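Local coordinates for hypothetical protein PA5026 (Pseudomonas aeruginosa, PDB 1SH8), which is of unknown function but is probably a thioesterase with a hotdog fold, at residues P4-E15 / R27-L38. Numbering follows the deposited sequence.
Sequences PLPTELARHLTE and RAEVLEPGYVRL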
ATOM      1  N   PRO A   4       0.024  25.236 -11.604  1.00 19.98           N
ATOM      2  CA  PRO A   4       0.620  24.569 -12.766  1.00 17.99           C
ATOM      3  C   PRO A   4      -0.437  23.865 -13.625  1.00 16.19           C
ATOM      4  O   PRO A   4      -0.190  23.546 -14.790  1.00 15.65           O
ATOM      5  CB  PRO A   4       1.607  23.589 -12.132  1.00 19.63           C
ATOM      6  CG  PRO A   4       0.947  23.246 -10.831  1.00 20.47           C
ATOM      7  CD  PRO A   4       0.480  24.609 -10.350  1.00 21.12           C
ATOM      8  N   LEU A   5      -1.611  23.621 -13.039  1.00 14.06           N
ATOM      9  CA  LEU A   5      -2.719  22.973 -13.746  1.00 13.66           C
ATOM     10  C   LEU A   5      -4.059  23.532 -13.282  1.00 13.37           C
ATOM     11  O   LEU A   5      -4.201  23.923 -12.122  1.00 14.26           O
ATOM     12  CB  LEU A   5      -2.746  21.461 -13.481  1.00 13.28           C
ATOM     13  CG  LEU A   5      -1.754  20.500 -14.136  1.00 13.51           C
ATOM     14  CD1 LEU A   5      -1.992  19.106 -13.573  1.00 12.28           C
ATOM     15  CD2 LEU A   5      -1.927  20.501 -15.652  1.00 12.87           C
ATOM     16  N   PRO A   6      -5.054  23.591 -14.185  1.00 12.33           N
ATOM     17  CA  PRO A   6      -6.374  24.099 -13.794  1.00 11.91           C
ATOM     18  C   PRO A   6      -7.010  23.018 -12.907  1.00 11.13           C
ATOM     19  O   PRO A   6      -6.678  21.837 -13.025  1.00 10.61           O
ATOM     20  CB  PRO A   6      -7.088  24.290 -15.133  1.00 11.70           C
ATOM     21  CG  PRO A   6      -6.462  23.246 -16.007  1.00 12.03           C
ATOM     22  CD  PRO A   6      -4.997  23.317 -15.633  1.00 10.81           C
ATOM     23  N   THR A   7      -7.920  23.420 -12.028  1.00 11.65           N
ATOM     24  CA  THR A   7      -8.533  22.498 -11.076  1.00 11.38           C
ATOM     25  C   THR A   7      -9.230  21.228 -11.565  1.00 10.52           C
ATOM     26  O   THR A   7      -8.970  20.138 -11.035  1.00 10.39           O
ATOM     27  CB  THR A   7      -9.505  23.252 -10.163  1.00 12.51           C
ATOM     28  OG1 THR A   7      -8.833  24.397  -9.624  1.00 14.56           O
ATOM     29  CG2 THR A   7      -9.961  22.358  -9.013  1.00 13.86           C
ATOM     30  N   GLU A   8     -10.116  21.342 -12.549  1.00  8.89           N
ATOM     31  CA  GLU A   8     -10.823  20.156 -13.023  1.00 10.61           C
ATOM     32  C   GLU A   8      -9.871  19.115 -13.620  1.00  9.47           C
ATOM     33  O   GLU A   8     -10.033  17.907 -13.403  1.00  8.08           O
ATOM     34  CB  GLU A   8     -11.902  20.546 -14.039  1.00 12.42           C
ATOM     35  CG  GLU A   8     -12.986  21.453 -13.467  1.00 18.07           C
ATOM     36  CD  GLU A   8     -13.526  20.960 -12.128  1.00 24.28           C
ATOM     37  OE1 GLU A   8     -13.948  19.784 -12.034  1.00 25.67           O
ATOM     38  OE2 GLU A   8     -13.530  21.754 -11.159  1.00 29.01           O
ATOM     39  N   LEU A   9      -8.877  19.588 -14.367  1.00  7.87           N
ATOM     40  CA  LEU A   9      -7.904  18.696 -14.971  1.00  7.63           C
ATOM     41  C   LEU A   9      -7.069  18.039 -13.868  1.00  7.79           C
ATOM     42  O   LEU A   9      -6.789  16.836 -13.923  1.00  8.50           O
ATOM     43  CB  LEU A   9      -7.014  19.477 -15.944  1.00  8.10           C
ATOM     44  CG  LEU A   9      -5.837  18.748 -16.605  1.00  8.16           C
ATOM     45  CD1 LEU A   9      -6.290  17.451 -17.278  1.00  7.92           C
ATOM     46  CD2 LEU A   9      -5.198  19.689 -17.615  1.00  9.03           C
ATOM     47  N   ALA A  10      -6.684  18.818 -12.855  1.00  6.99           N
ATOM     48  CA  ALA A  10      -5.889  18.269 -11.755  1.00  7.38           C
ATOM     49  C   ALA A  10      -6.681  17.182 -11.036  1.00  6.83           C
ATOM     50  O   ALA A  10      -6.142  16.131 -10.684  1.00  7.84           O
ATOM     51  CB  ALA A  10      -5.495  19.375 -10.776  1.00  7.73           C
ATOM     52  N   ARG A  11      -7.969  17.433 -10.833  1.00  6.89           N
ATOM     53  CA  ARG A  11      -8.836  16.466 -10.164  1.00  7.73           C
ATOM     54  C   ARG A  11      -8.981  15.207 -11.021  1.00  7.79           C
ATOM     55  O   ARG A  11      -8.901  14.088 -10.514  1.00  7.16           O
ATOM     56  CB  ARG A  11     -10.205  17.102  -9.885  1.00  9.33           C
ATOM     57  CG  ARG A  11     -11.229  16.168  -9.250  1.00 12.85           C
ATOM     58  CD  ARG A  11     -12.042  15.458 -10.319  1.00 15.65           C
ATOM     59  NE  ARG A  11     -12.771  16.419 -11.146  1.00 16.05           N
ATOM     60  CZ  ARG A  11     -13.182  16.176 -12.386  1.00 16.01           C
ATOM     61  NH1 ARG A  11     -13.836  17.110 -13.064  1.00 15.90           N
ATOM     62  NH2 ARG A  11     -12.933  15.001 -12.952  1.00 14.61           N
ATOM     63  N   HIS A  12      -9.173  15.390 -12.324  1.00  7.05           N
ATOM     64  CA  HIS A  12      -9.315  14.252 -13.222  1.00  7.43           C
ATOM     65  C   HIS A  12      -8.060  13.381 -13.182  1.00  7.67           C
ATOM     66  O   HIS A  12      -8.144  12.158 -13.058  1.00  7.76           O
ATOM     67  CB  HIS A  12      -9.579  14.736 -14.655  1.00  7.24           C
ATOM     68  CG  HIS A  12      -9.864  13.631 -15.624  1.00  8.78           C
ATOM     69  ND1 HIS A  12      -8.873  12.969 -16.317  1.00  9.78           N
ATOM     70  CD2 HIS A  12     -11.032  13.051 -15.991  1.00  7.31           C
ATOM     71  CE1 HIS A  12      -9.419  12.029 -17.070  1.00  6.62           C
ATOM     72  NE2 HIS A  12     -10.726  12.058 -16.889  1.00 11.08           N
ATOM     73  N   LEU A  13      -6.893  14.010 -13.281  1.00  7.79           N
ATOM     74  CA  LEU A  13      -5.632  13.266 -13.253  1.00  7.72           C
ATOM     75  C   LEU A  13      -5.431  12.552 -11.916  1.00  8.32           C
ATOM     76  O   LEU A  13      -5.026  11.391 -11.879  1.00  9.33           O
ATOM     77  CB  LEU A  13      -4.458  14.205 -13.539  1.00  8.00           C
ATOM     78  CG  LEU A  13      -4.440  14.772 -14.966  1.00  9.18           C
ATOM     79  CD1 LEU A  13      -3.289  15.767 -15.125  1.00  9.34           C
ATOM     80  CD2 LEU A  13      -4.316  13.621 -15.967  1.00  9.42           C
ATOM     81  N   THR A  14      -5.730  13.239 -10.819  1.00  7.90           N
ATOM     82  CA  THR A  14      -5.576  12.659  -9.491  1.00  7.77           C
ATOM     83  C   THR A  14      -6.437  11.411  -9.307  1.00  9.05           C
ATOM     84  O   THR A  14      -5.971  10.384  -8.814  1.00 10.12           O
ATOM     85  CB  THR A  14      -5.958  13.682  -8.390  1.00  8.10           C
ATOM     86  OG1 THR A  14      -5.057  14.792  -8.437  1.00  8.47           O
ATOM     87  CG2 THR A  14      -5.883  13.044  -7.006  1.00  7.29           C
ATOM     88  N   GLU A  15      -7.696  11.503  -9.716  1.00  9.60           N
ATOM     89  CA  GLU A  15      -8.629  10.397  -9.557  1.00 11.24           C
ATOM     90  C   GLU A  15      -8.570   9.322 -10.627  1.00 12.82           C
ATOM     91  O   GLU A  15      -8.882   8.161 -10.349  1.00 13.95           O
ATOM     92  CB  GLU A  15     -10.066  10.929  -9.501  1.00 10.64           C
ATOM     93  CG  GLU A  15     -10.343  11.900  -8.361  1.00 10.67           C
ATOM     94  CD  GLU A  15     -11.770  12.437  -8.374  1.00 12.19           C
ATOM     95  OE1 GLU A  15     -12.533  12.118  -9.317  1.00 13.69           O
ATOM     96  OE2 GLU A  15     -12.132  13.185  -7.439  1.00 11.59           O
ATOM     97  N   ARG A  27     -11.722  10.039  -4.207  1.00  8.63           N
ATOM     98  CA  ARG A  27     -12.160  11.355  -4.660  1.00  9.22           C
ATOM     99  C   ARG A  27     -11.318  12.474  -4.056  1.00  9.73           C
ATOM    100  O   ARG A  27     -10.904  12.404  -2.895  1.00 10.81           O
ATOM    101  CB  ARG A  27     -13.629  11.570  -4.297  1.00 10.87           C
ATOM    102  CG  ARG A  27     -14.562  10.546  -4.923  1.00 16.00           C
ATOM    103  CD  ARG A  27     -14.756  10.817  -6.403  1.00 22.08           C
ATOM    104  NE  ARG A  27     -15.509  12.049  -6.596  1.00 30.83           N
ATOM    105  CZ  ARG A  27     -15.707  12.641  -7.771  1.00 35.41           C
ATOM    106  NH1 ARG A  27     -15.200  12.117  -8.884  1.00 36.76           N
ATOM    107  NH2 ARG A  27     -16.412  13.764  -7.831  1.00 37.31           N
ATOM    108  N   ALA A  28     -11.051  13.502  -4.856  1.00  9.04           N
ATOM    109  CA  ALA A  28     -10.280  14.645  -4.388  1.00  9.52           C
ATOM    110  C   ALA A  28     -11.279  15.693  -3.929  1.00 10.72           C
ATOM    111  O   ALA A  28     -12.172  16.067  -4.686  1.00 13.15           O
ATOM    112  CB  ALA A  28      -9.425  15.205  -5.520  1.00 10.53           C
ATOM    113  N   GLU A  29     -11.152  16.153  -2.690  1.00 10.23           N
ATOM    114  CA  GLU A  29     -12.059  17.177  -2.182  1.00  9.74           C
ATOM    115  C   GLU A  29     -11.474  18.556  -2.457  1.00 10.61           C
ATOM    116  O   GLU A  29     -12.193  19.475  -2.856  1.00 11.70           O
ATOM    117  CB  GLU A  29     -12.309  16.983  -0.684  1.00  9.54           C
ATOM    118  CG  GLU A  29     -13.010  15.672  -0.363  1.00 10.77           C
ATOM    119  CD  GLU A  29     -13.564  15.612   1.050  1.00 12.11           C
ATOM    120  OE1 GLU A  29     -13.083  16.367   1.927  1.00 11.08           O
ATOM    121  OE2 GLU A  29     -14.475  14.792   1.284  1.00 13.43           O
ATOM    122  N   VAL A  30     -10.169  18.699  -2.247  1.00  9.84           N
ATOM    123  CA  VAL A  30      -9.474  19.957  -2.506  1.00 10.78           C
ATOM    124  C   VAL A  30      -8.116  19.673  -3.148  1.00 10.47           C
ATOM    125  O   VAL A  30      -7.387  18.783  -2.708  1.00  9.69           O
ATOM    126  CB  VAL A  30      -9.234  20.775  -1.211  1.00 11.17           C
ATOM    127  CG1 VAL A  30      -8.375  21.997  -1.517  1.00 11.90           C
ATOM    128  CG2 VAL A  30     -10.567  21.215  -0.616  1.00 13.14           C
ATOM    129  N   LEU A  31      -7.799  20.423  -4.198  1.00  9.99           N
ATOM    130  CA  LEU A  31      -6.525  20.292  -4.905  1.00 10.39           C
ATOM    131  C   LEU A  31      -6.034  21.690  -5.262  1.00 10.96           C
ATOM    132  O   LEU A  31      -6.567  22.331  -6.166  1.00 12.60           O
ATOM    133  CB  LEU A  31      -6.692  19.465  -6.185  1.00  9.27           C
ATOM    134  CG  LEU A  31      -7.019  17.985  -6.001  1.00  9.27           C
ATOM    135  CD1 LEU A  31      -7.311  17.360  -7.353  1.00  9.53           C
ATOM    136  CD2 LEU A  31      -5.848  17.278  -5.321  1.00  8.31           C
ATOM    137  N   GLU A  32      -5.024  22.162  -4.544  1.00  9.90           N
ATOM    138  CA  GLU A  32      -4.472  23.487  -4.790  1.00 10.92           C
ATOM    139  C   GLU A  32      -2.965  23.423  -4.583  1.00 10.89           C
ATOM    140  O   GLU A  32      -2.450  22.480  -3.971  1.00  9.79           O
ATOM    141  CB  GLU A  32      -5.076  24.499  -3.808  1.00 12.72           C
ATOM    142  CG  GLU A  32      -6.590  24.404  -3.681  1.00 16.31           C
ATOM    143  CD  GLU A  32      -7.172  25.389  -2.679  1.00 16.51           C
ATOM    144  OE1 GLU A  32      -6.581  25.570  -1.593  1.00 15.88           O
ATOM    145  OE2 GLU A  32      -8.235  25.967  -2.980  1.00 19.26           O
ATOM    146  N   PRO A  33      -2.229  24.416  -5.105  1.00 10.53           N
ATOM    147  CA  PRO A  33      -0.778  24.386  -4.915  1.00 10.60           C
ATOM    148  C   PRO A  33      -0.484  24.298  -3.418  1.00 10.76           C
ATOM    149  O   PRO A  33      -1.013  25.088  -2.636  1.00 11.79           O
ATOM    150  CB  PRO A  33      -0.329  25.717  -5.509  1.00 10.97           C
ATOM    151  CG  PRO A  33      -1.319  25.931  -6.622  1.00 11.34           C
ATOM    152  CD  PRO A  33      -2.631  25.544  -5.967  1.00 11.89           C
ATOM    153  N   GLY A  34       0.329  23.323  -3.019  1.00  9.11           N
ATOM    154  CA  GLY A  34       0.682  23.176  -1.617  1.00  8.42           C
ATOM    155  C   GLY A  34      -0.344  22.573  -0.666  1.00  8.41           C
ATOM    156  O   GLY A  34      -0.060  22.439   0.518  1.00  8.51           O
ATOM    157  N   TYR A  35      -1.530  22.216  -1.153  1.00  8.77           N
ATOM    158  CA  TYR A  35      -2.543  21.627  -0.280  1.00  7.93           C
ATOM    159  C   TYR A  35      -3.533  20.727  -1.007  1.00  8.17           C
ATOM    160  O   TYR A  35      -4.120  21.118  -2.015  1.00  8.32           O
ATOM    161  CB  TYR A  35      -3.331  22.716   0.459  1.00  9.12           C
ATOM    162  CG  TYR A  35      -4.434  22.151   1.333  1.00  8.57           C
ATOM    163  CD1 TYR A  35      -4.135  21.485   2.527  1.00  9.22           C
ATOM    164  CD2 TYR A  35      -5.770  22.227   0.938  1.00  9.10           C
ATOM    165  CE1 TYR A  35      -5.144  20.903   3.307  1.00  9.49           C
ATOM    166  CE2 TYR A  35      -6.787  21.648   1.705  1.00  9.72           C
ATOM    167  CZ  TYR A  35      -6.467  20.989   2.888  1.00  9.43           C
ATOM    168  OH  TYR A  35      -7.470  20.425   3.644  1.00  9.82           O
ATOM    169  N   VAL A  36      -3.722  19.520  -0.479  1.00  7.57           N
ATOM    170  CA  VAL A  36      -4.663  18.572  -1.062  1.00  7.70           C
ATOM    171  C   VAL A  36      -5.424  17.852   0.044  1.00  8.35           C
ATOM    172  O   VAL A  36      -4.917  17.692   1.161  1.00  8.13           O
ATOM    173  CB  VAL A  36      -3.951  17.491  -1.941  1.00  7.64           C
ATOM    174  CG1 VAL A  36      -3.113  18.162  -3.025  1.00  8.12           C
ATOM    175  CG2 VAL A  36      -3.083  16.578  -1.073  1.00  7.48           C
ATOM    176  N   ARG A  37      -6.648  17.446  -0.269  1.00  6.97           N
ATOM    177  CA  ARG A  37      -7.480  16.689   0.662  1.00  8.49           C
ATOM    178  C   ARG A  37      -8.206  15.641  -0.168  1.00  8.38           C
ATOM    179  O   ARG A  37      -8.917  15.977  -1.117  1.00  8.12           O
ATOM    180  CB  ARG A  37      -8.499  17.580   1.387  1.00  8.24           C
ATOM    181  CG  ARG A  37      -9.330  16.798   2.401  1.00  9.26           C
ATOM    182  CD  ARG A  37     -10.118  17.701   3.339  1.00  8.20           C
ATOM    183  NE  ARG A  37     -11.258  18.361   2.705  1.00  9.20           N
ATOM    184  CZ  ARG A  37     -11.323  19.658   2.417  1.00 10.72           C
ATOM    185  NH1 ARG A  37     -10.303  20.464   2.688  1.00  9.69           N
ATOM    186  NH2 ARG A  37     -12.433  20.159   1.891  1.00 11.02           N
ATOM    187  N   LEU A  38      -8.011  14.375   0.189  1.00  7.26           N
ATOM    188  CA  LEU A  38      -8.621  13.266  -0.536  1.00  6.72           C
ATOM    189  C   LEU A  38      -9.542  12.455   0.363  1.00  6.49           C
ATOM    190  O   LEU A  38      -9.412  12.480   1.590  1.00  7.78           O
ATOM    191  CB  LEU A  38      -7.529  12.342  -1.090  1.00  7.46           C
ATOM    192  CG  LEU A  38      -6.312  12.989  -1.766  1.00  7.61           C
ATOM    193  CD1 LEU A  38      -5.315  11.892  -2.130  1.00  8.45           C
ATOM    194  CD2 LEU A  38      -6.735  13.773  -3.004  1.00  7.87           C
TER
HETATM  195  O   HOH W   1      -6.438  24.162  -8.059  1.00 27.73           O
HETATM  196  O   HOH W   2     -13.756  15.092  -6.970  1.00 22.68           O
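Leu31 and Glu15 bury more surface here than any other residues, joining the N-terminal helix 7-15 to strand 27-32, the outermost strand of its antiparallel sheet within this chain, in an architecture consistent with a hotdog fold. The axes of helix 7-15 and strand 30-32 approach to 8.8 Å at 117°, so the strand runs across the helix. Leu31 lays its CD1 branch against the helix backbone, 3.3 Å from Arg11 CA, while the Thr14 side chain runs antiparallel alongside it. Thr14 OG1 donates to Ala10 O, which also takes the backbone N of Thr14 from the other face of its carbonyl plane; Ala10 O is thus gripped twice, and its bond to Thr14 OG1 holds the hydroxyl 3.6 Å from Leu31 CD1. The next residue, Glu15, extended beyond CG, divides its carboxylate between two residues, Ala28 and Arg27. Glu15 OE2 accepts from Ala28 N at 2.8 Å, nearly straight at 170° and on the anti side; a water also donates to it and bridges to Ala28 O. Arg27 bends at chi2 and chi3, bringing its guanidinium back toward Glu15. The two planes stand 52° apart: Glu15 OE2 lies over one guanidinium face, while Glu15 OE1 forms a salt bridge with Arg27 NH1 at 2.7 Å.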